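Local coordinates for methyl-accepting chemotaxis protein (Campylobacter jejuni, PDB 6W3P) that probably senses amino-acid-like ligands through a dCache-type periplasmic domain and passes the signal on to the chemotaxis machinery, at residues Q138-Y143 with G158-S163. Residues are numbered along the deposited sequence; the frame is centred on the assembly and turned at random.
With SKJ (beta-methylnorleucine), chain C.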
loop_
_atom_site.group_PDB
_atom_site.type_symbol
_atom_site.label_atom_id
_atom_site.label_comp_id
_atom_site.label_asym_id
_atom_site.label_seq_id
_atom_site.Cartn_x
_atom_site.Cartn_y
_atom_site.Cartn_z
ATOM N N GLN A 138 -6.098 12.534 -6.791
ATOM C CA GLN A 138 -5.306 12.184 -5.620
ATOM C C GLN A 138 -4.509 10.908 -5.885
ATOM O O GLN A 138 -4.950 10.015 -6.626
ATOM C CB GLN A 138 -6.198 11.961 -4.402
ATOM C CG GLN A 138 -7.089 13.129 -4.032
ATOM C CD GLN A 138 -7.912 12.851 -2.783
ATOM O OE1 GLN A 138 -7.453 12.178 -1.854
ATOM N NE2 GLN A 138 -9.127 13.392 -2.745
ATOM N N TYR A 139 -3.379 10.762 -5.211
ATOM C CA TYR A 139 -2.657 9.501 -5.275
ATOM C C TYR A 139 -3.353 8.413 -4.503
ATOM O O TYR A 139 -3.826 8.626 -3.359
ATOM C CB TYR A 139 -1.244 9.638 -4.749
ATOM C CG TYR A 139 -0.349 10.295 -5.798
ATOM C CD1 TYR A 139 0.319 9.510 -6.749
ATOM C CD2 TYR A 139 -0.091 11.658 -5.792
ATOM C CE1 TYR A 139 1.056 10.075 -7.754
ATOM C CE2 TYR A 139 0.689 12.234 -6.784
ATOM C CZ TYR A 139 1.224 11.430 -7.780
ATOM O OH TYR A 139 2.004 11.977 -8.755
ATOM N N VAL A 140 -3.509 7.265 -5.176
ATOM C CA VAL A 140 -4.241 6.139 -4.592
ATOM C C VAL A 140 -3.471 4.851 -4.731
ATOM O O VAL A 140 -2.657 4.697 -5.626
ATOM C CB VAL A 140 -5.640 5.966 -5.219
ATOM C CG1 VAL A 140 -6.505 7.192 -4.969
ATOM C CG2 VAL A 140 -5.568 5.611 -6.706
ATOM N N ILE A 141 -3.807 3.894 -3.866
ATOM C CA ILE A 141 -3.467 2.497 -4.041
ATOM C C ILE A 141 -4.780 1.783 -4.325
ATOM O O ILE A 141 -5.787 2.033 -3.628
ATOM C CB ILE A 141 -2.801 1.897 -2.770
ATOM C CG1 ILE A 141 -1.482 2.627 -2.487
ATOM C CG2 ILE A 141 -2.619 0.390 -2.897
ATOM C CD1 ILE A 141 -0.976 2.445 -1.070
ATOM N N THR A 142 -4.772 1.013 -5.417
ATOM C CA THR A 142 -5.984 0.297 -5.834
ATOM C C THR A 142 -5.828 -1.190 -5.534
ATOM O O THR A 142 -4.806 -1.791 -5.799
ATOM C CB THR A 142 -6.250 0.521 -7.329
ATOM O OG1 THR A 142 -6.494 1.899 -7.532
ATOM C CG2 THR A 142 -7.412 -0.334 -7.839
ATOM N N TYR A 143 -6.895 -1.749 -4.974
ATOM C CA TYR A 143 -7.057 -3.183 -4.746
ATOM C C TYR A 143 -8.129 -3.614 -5.741
ATOM O O TYR A 143 -9.254 -3.087 -5.701
ATOM C CB TYR A 143 -7.541 -3.412 -3.304
ATOM C CG TYR A 143 -6.605 -2.852 -2.247
ATOM C CD1 TYR A 143 -6.615 -1.498 -1.965
ATOM C CD2 TYR A 143 -5.593 -3.625 -1.697
ATOM C CE1 TYR A 143 -5.714 -0.954 -1.067
ATOM C CE2 TYR A 143 -4.622 -3.064 -0.857
ATOM C CZ TYR A 143 -4.717 -1.725 -0.531
ATOM O OH TYR A 143 -3.818 -1.140 0.356
ATOM N N GLY A 158 -12.877 -2.734 -8.051
ATOM C CA GLY A 158 -11.728 -1.929 -7.618
ATOM C C GLY A 158 -12.100 -1.075 -6.435
ATOM O O GLY A 158 -13.235 -0.574 -6.297
ATOM N N VAL A 159 -11.099 -0.896 -5.577
ATOM C CA VAL A 159 -11.223 -0.084 -4.375
ATOM C C VAL A 159 -9.982 0.804 -4.276
ATOM O O VAL A 159 -8.851 0.288 -4.299
ATOM C CB VAL A 159 -11.298 -0.976 -3.117
ATOM C CG1 VAL A 159 -11.258 -0.132 -1.863
ATOM C CG2 VAL A 159 -12.495 -1.902 -3.147
ATOM N N ASP A 160 -10.199 2.119 -4.273
ATOM C CA ASP A 160 -9.089 3.066 -4.234
ATOM C C ASP A 160 -8.991 3.689 -2.836
ATOM O O ASP A 160 -9.946 4.299 -2.333
ATOM C CB ASP A 160 -9.329 4.226 -5.211
ATOM C CG ASP A 160 -9.341 3.836 -6.665
ATOM O OD1 ASP A 160 -8.952 2.707 -6.995
ATOM O OD2 ASP A 160 -9.765 4.723 -7.467
ATOM N N ILE A 161 -7.835 3.534 -2.225
ATOM C CA ILE A 161 -7.561 4.076 -0.909
ATOM C C ILE A 161 -6.433 5.117 -1.088
ATOM O O ILE A 161 -5.435 4.844 -1.761
ATOM C CB ILE A 161 -7.075 2.986 0.066
ATOM C CG1 ILE A 161 -8.072 1.804 0.147
ATOM C CG2 ILE A 161 -6.747 3.562 1.449
ATOM C CD1 ILE A 161 -9.442 2.197 0.613
ATOM N N PRO A 162 -6.573 6.329 -0.496
ATOM C CA PRO A 162 -5.510 7.340 -0.646
ATOM C C PRO A 162 -4.182 6.811 -0.139
ATOM O O PRO A 162 -4.107 6.247 0.962
ATOM C CB PRO A 162 -5.993 8.480 0.233
ATOM C CG PRO A 162 -7.447 8.316 0.371
ATOM C CD PRO A 162 -7.707 6.841 0.282
ATOM N N SER A 163 -3.138 6.912 -0.934
ATOM C CA SER A 163 -1.810 6.522 -0.461
ATOM C C SER A 163 -1.348 7.346 0.724
ATOM O O SER A 163 -0.643 6.800 1.582
ATOM C CB SER A 163 -0.783 6.576 -1.557
ATOM O OG SER A 163 -0.782 7.857 -2.053
HETATM N N SKJ C . -8.630 4.897 -9.937
HETATM C CA SKJ C . -9.231 4.206 -11.078
HETATM C C SKJ C . -8.450 4.669 -12.300
HETATM O O SKJ C . -7.791 5.733 -12.279
HETATM C CB SKJ C . -10.754 4.428 -11.181
HETATM C CG1 SKJ C . -11.492 3.460 -12.134
HETATM C CG2 SKJ C . -11.073 5.875 -11.495
HETATM O OXT SKJ C . -8.531 3.981 -13.346
HETATM C CAA SKJ C . -12.784 7.716 -11.439
HETATM C CAB SKJ C . -12.524 6.230 -11.141
#
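Tyr143 and Ile161 meet on one face of an antiparallel beta hairpin, built from strands 139-149 and 152-162 of the PDC (Cache) sensor domain's sheet. With CG of Tyr143 anti to its own carbonyl carbon (chi1 -58°), the side chains of Tyr143 and Ile161 cross at a slant, Tyr143 CE1 coming 3.8 Å from Ile161 CG1. The phenol suits a place between sheet and helix 4-49: its carbons pack on Phe32 and Thr40 while OH reaches a hydrogen bond with Asn36.

Ser163, which follows strand 152-162, has the next largest share of the buried surface. Its N-H bonds to Tyr139 O at 3.0 Å, and its CB packs beside Ile141 CG1. A small residue fits here, where the chain turns away from the sheet. Between these ends, Ile141 and Ile161 exchange two nearly straight backbone bonds, Ile141 N to Ile161 O at 2.8 Å and Ile161 N to Ile141 O at 2.9 Å.

The opposite face carries Thr142 and Asp160, side by side, and looks into the ligand pocket. Asp160 binds the amino group of beta-methylnorleucine through OD2, 2.7 Å from the ligand N, as suits a carboxylate facing a probably protonated amine. Asn80 also bonds OD2 and Tyr82 bonds OD1, so both oxygens are held. Thr142 supplies a second-shell grip: its OG1, also bonded to Tyr131 OH, donates to Asp160 OD1 at 2.6 Å, approaching from above the carboxylate plane.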